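Local structure of UPF0033 domain-containing protein (Desulfitobacterium hafniense, 3HZ7) at residues A28-D39 with G64-E74. The protein is of unknown function but, as a member of the TusA sulfur-carrier family, probably takes part in sulfur transfer through this N-terminal domain of a longer protein. Residues are numbered along the deposited sequence; the frame is centred on the assembly and turned at random.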
loop_
_atom_site.group_PDB
_atom_site.type_symbol
_atom_site.label_atom_id
_atom_site.label_comp_id
_atom_site.label_asym_id
_atom_site.label_seq_id
_atom_site.Cartn_x
_atom_site.Cartn_y
_atom_site.Cartn_z
ATOM N N ALA A 28 -8.298 -3.651 15.079
ATOM C CA ALA A 28 -9.509 -3.438 14.275
ATOM C C ALA A 28 -9.244 -3.531 12.748
ATOM O O ALA A 28 -10.144 -3.731 11.936
ATOM C CB ALA A 28 -10.116 -2.082 14.629
ATOM N N GLY A 29 -8.003 -3.424 12.334
ATOM C CA GLY A 29 -7.823 -3.512 10.897
ATOM C C GLY A 29 -8.449 -2.350 10.149
ATOM O O GLY A 29 -9.006 -1.405 10.723
ATOM N N GLY A 30 -8.395 -2.449 8.844
ATOM C CA GLY A 30 -8.877 -1.385 8.002
ATOM C C GLY A 30 -8.234 -1.525 6.640
ATOM O O GLY A 30 -7.707 -2.613 6.289
ATOM N N VAL A 31 -8.222 -0.425 5.899
ATOM C CA VAL A 31 -7.718 -0.451 4.531
ATOM C C VAL A 31 -6.716 0.641 4.277
ATOM O O VAL A 31 -6.985 1.783 4.636
ATOM C CB VAL A 31 -8.891 -0.260 3.537
ATOM C CG1 VAL A 31 -8.356 -0.408 2.112
ATOM C CG2 VAL A 31 -10.041 -1.303 3.815
ATOM N N VAL A 32 -5.561 0.303 3.664
ATOM C CA VAL A 32 -4.589 1.341 3.350
ATOM C C VAL A 32 -4.346 1.253 1.859
ATOM O O VAL A 32 -3.909 0.206 1.337
ATOM C CB VAL A 32 -3.225 1.170 4.143
ATOM C CG1 VAL A 32 -2.202 2.287 3.713
ATOM C CG2 VAL A 32 -3.481 1.220 5.722
ATOM N N THR A 33 -4.647 2.309 1.137
ATOM C CA THR A 33 -4.364 2.293 -0.313
ATOM C C THR A 33 -3.169 3.217 -0.487
ATOM O O THR A 33 -3.051 4.237 0.234
ATOM C CB THR A 33 -5.480 2.803 -1.171
ATOM O OG1 THR A 33 -6.293 3.650 -0.409
ATOM C CG2 THR A 33 -6.324 1.736 -1.578
ATOM N N VAL A 34 -2.297 2.852 -1.429
ATOM C CA VAL A 34 -1.095 3.630 -1.695
ATOM C C VAL A 34 -0.958 3.926 -3.177
ATOM O O VAL A 34 -1.048 3.011 -3.999
ATOM C CB VAL A 34 0.159 2.832 -1.274
ATOM C CG1 VAL A 34 1.431 3.791 -1.217
ATOM C CG2 VAL A 34 -0.121 2.076 0.018
ATOM N N LEU A 35 -0.741 5.178 -3.519
ATOM C CA LEU A 35 -0.503 5.529 -4.920
ATOM C C LEU A 35 1.030 5.540 -5.224
ATOM O O LEU A 35 1.820 6.287 -4.557
ATOM C CB LEU A 35 -1.116 6.894 -5.232
ATOM C CG LEU A 35 -2.588 7.098 -4.837
ATOM C CD1 LEU A 35 -3.050 8.557 -5.206
ATOM C CD2 LEU A 35 -3.451 6.069 -5.603
ATOM N N VAL A 36 1.463 4.683 -6.152
ATOM C CA VAL A 36 2.888 4.652 -6.580
ATOM C C VAL A 36 3.019 4.766 -8.107
ATOM O O VAL A 36 2.054 4.587 -8.864
ATOM C CB VAL A 36 3.693 3.428 -6.044
ATOM C CG1 VAL A 36 3.767 3.537 -4.536
ATOM C CG2 VAL A 36 3.045 2.023 -6.494
ATOM N N ASP A 37 4.202 5.184 -8.557
ATOM C CA ASP A 37 4.415 5.378 -9.982
ATOM C C ASP A 37 5.367 4.380 -10.632
ATOM O O ASP A 37 5.964 4.703 -11.648
ATOM C CB ASP A 37 4.906 6.801 -10.239
ATOM C CG ASP A 37 6.268 7.091 -9.581
ATOM O OD1 ASP A 37 7.075 6.158 -9.375
ATOM O OD2 ASP A 37 6.532 8.286 -9.291
ATOM N N ASN A 38 5.540 3.191 -10.068
ATOM C CA ASN A 38 6.422 2.226 -10.732
ATOM C C ASN A 38 6.081 0.862 -10.174
ATOM O O ASN A 38 5.662 0.751 -9.024
ATOM C CB ASN A 38 7.939 2.604 -10.506
ATOM C CG ASN A 38 8.347 2.509 -9.057
ATOM O OD1 ASN A 38 8.587 1.430 -8.558
ATOM N ND2 ASN A 38 8.380 3.637 -8.362
ATOM N N ASP A 39 6.265 -0.168 -10.999
ATOM C CA ASP A 39 5.946 -1.555 -10.664
ATOM C C ASP A 39 6.733 -2.137 -9.539
ATOM O O ASP A 39 6.282 -3.043 -8.832
ATOM C CB ASP A 39 6.169 -2.450 -11.883
ATOM C CG ASP A 39 4.928 -2.682 -12.655
ATOM O OD1 ASP A 39 4.597 -1.841 -13.535
ATOM O OD2 ASP A 39 4.284 -3.731 -12.358
ATOM N N GLY A 64 -0.098 6.440 -15.622
ATOM C CA GLY A 64 0.883 5.645 -14.897
ATOM C C GLY A 64 0.721 5.438 -13.382
ATOM O O GLY A 64 1.603 4.827 -12.756
ATOM N N VAL A 65 -0.353 5.941 -12.776
ATOM C CA VAL A 65 -0.532 5.751 -11.337
ATOM C C VAL A 65 -0.930 4.319 -11.001
ATOM O O VAL A 65 -1.893 3.761 -11.584
ATOM C CB VAL A 65 -1.632 6.666 -10.736
ATOM C CG1 VAL A 65 -1.892 6.297 -9.246
ATOM C CG2 VAL A 65 -1.198 8.150 -10.815
ATOM N N ILE A 66 -0.185 3.712 -10.099
ATOM C CA ILE A 66 -0.538 2.398 -9.632
ATOM C C ILE A 66 -1.152 2.513 -8.210
ATOM O O ILE A 66 -0.561 3.121 -7.275
ATOM C CB ILE A 66 0.662 1.477 -9.639
ATOM C CG1 ILE A 66 1.235 1.395 -11.077
ATOM C CG2 ILE A 66 0.243 0.132 -9.151
ATOM C CD1 ILE A 66 2.597 0.810 -11.172
ATOM N N GLU A 67 -2.359 1.969 -8.038
ATOM C CA GLU A 67 -2.962 2.004 -6.717
ATOM C C GLU A 67 -2.898 0.623 -6.125
ATOM O O GLU A 67 -3.369 -0.328 -6.728
ATOM C CB GLU A 67 -4.401 2.509 -6.792
ATOM C CG GLU A 67 -4.992 2.702 -5.421
ATOM C CD GLU A 67 -6.213 3.617 -5.387
ATOM O OE1 GLU A 67 -6.450 4.374 -6.343
ATOM O OE2 GLU A 67 -6.931 3.598 -4.376
ATOM N N VAL A 68 -2.254 0.500 -4.959
ATOM C CA VAL A 68 -2.130 -0.779 -4.271
ATOM C C VAL A 68 -3.008 -0.653 -3.018
ATOM O O VAL A 68 -2.816 0.237 -2.172
ATOM C CB VAL A 68 -0.629 -1.052 -3.867
ATOM C CG1 VAL A 68 -0.453 -2.414 -3.243
ATOM C CG2 VAL A 68 0.261 -0.924 -5.117
ATOM N N THR A 69 -3.956 -1.550 -2.884
ATOM C CA THR A 69 -4.861 -1.516 -1.739
ATOM C C THR A 69 -4.545 -2.663 -0.781
ATOM O O THR A 69 -4.470 -3.842 -1.198
ATOM C CB THR A 69 -6.301 -1.569 -2.252
ATOM O OG1 THR A 69 -6.478 -0.470 -3.154
ATOM C CG2 THR A 69 -7.317 -1.479 -1.091
ATOM N N ILE A 70 -4.315 -2.329 0.494
ATOM C CA ILE A 70 -3.978 -3.353 1.463
ATOM C C ILE A 70 -5.024 -3.380 2.534
ATOM O O ILE A 70 -5.350 -2.342 3.134
ATOM C CB ILE A 70 -2.560 -3.103 2.113
ATOM C CG1 ILE A 70 -1.542 -2.922 0.991
ATOM C CG2 ILE A 70 -2.237 -4.227 3.134
ATOM C CD1 ILE A 70 -0.029 -2.586 1.408
ATOM N N VAL A 71 -5.517 -4.589 2.810
ATOM C CA VAL A 71 -6.567 -4.775 3.790
ATOM C C VAL A 71 -6.097 -5.551 5.014
ATOM O O VAL A 71 -5.486 -6.614 4.884
ATOM C CB VAL A 71 -7.798 -5.546 3.180
ATOM C CG1 VAL A 71 -8.857 -5.701 4.239
ATOM C CG2 VAL A 71 -8.365 -4.799 1.991
ATOM N N ALA A 72 -6.431 -5.007 6.187
ATOM C CA ALA A 72 -6.107 -5.581 7.483
ATOM C C ALA A 72 -7.412 -6.077 8.075
ATOM O O ALA A 72 -7.442 -7.120 8.770
ATOM C CB ALA A 72 -5.449 -4.497 8.390
ATOM N N GLY A 73 -8.501 -5.375 7.805
ATOM C CA GLY A 73 -9.774 -5.855 8.291
ATOM C C GLY A 73 -11.050 -5.058 8.041
ATOM O O GLY A 73 -12.136 -5.536 8.398
ATOM N N GLU A 74 -10.959 -3.881 7.421
ATOM C CA GLU A 74 -12.141 -3.039 7.248
ATOM C C GLU A 74 -13.292 -3.839 6.642
ATOM O O GLU A 74 -13.830 -4.760 7.281
ATOM C CB GLU A 74 -11.824 -1.795 6.396
ATOM C CG GLU A 74 -12.664 -0.506 6.716
ATOM C CD GLU A 74 -11.990 0.864 6.256
ATOM O OE1 GLU A 74 -10.920 1.302 6.782
ATOM O OE2 GLU A 74 -12.554 1.512 5.343
#
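The carboxylate of Glu67 lies with one face under a methyl of Leu35 and its OE2 end near the side chain of Thr33. Leu35 CD2 stands over the plane, 3.5 Å from Glu67 OE1, whereas Thr33 CB lies 3.6 Å from Glu67 OE2. An extended chain, with CG anti to the backbone N (chi1 -174°), carries Glu67 alongside Leu35, and OE1 also forms a salt bridge with Lys61. Shortening Glu67 to an alanine is likely to leave Lys61 without this charge partner and to strip the flat neighbour from Leu35 CD2. Val65 CG1 meets Leu35 CD2 as well, at 4.0 Å. A second flat group, the peptide joining Asn38 to Asp39, receives Ile66 CD1 squarely on one face, 3.6 Å from Asn38 C.

Leu35 and Glu67 form a non-hydrogen-bonded pair on the face of the sheet away from the helices, within the central antiparallel pair of a mixed four-stranded sheet, in which strand 31-36 runs parallel to strand 2-5 and strand 66-71 lies beside strand 55-60. With both helices packed against one side, this is the two-layer alpha/beta sandwich of the TusA family. Val32, Val34, Val36, Ile66, Val68 and Ile70 form the helix-facing surface: Val32 and Ile70 touch Leu22, while Val36 and Val68 reach Leu45. Across the strands, Val36 CG2 approaches Ile66 CB at 4.0 Å. Reciprocal backbone bonds join Val32 with Ile70, Val34 with Val68 and Val36 with Ile66.

Where the ladder ends, Gly30 O accepts two donors: Ala72 N at 2.7 Å, almost straight at 174°, and Gly73 N at 3.2 Å, whose approach is tilted from the carbonyl plane. Gly29, at positive phi, lies against this turning chain where a side chain would collide with Gly73 N, and Glu74 OE1 adds a weak bond from Val31 N.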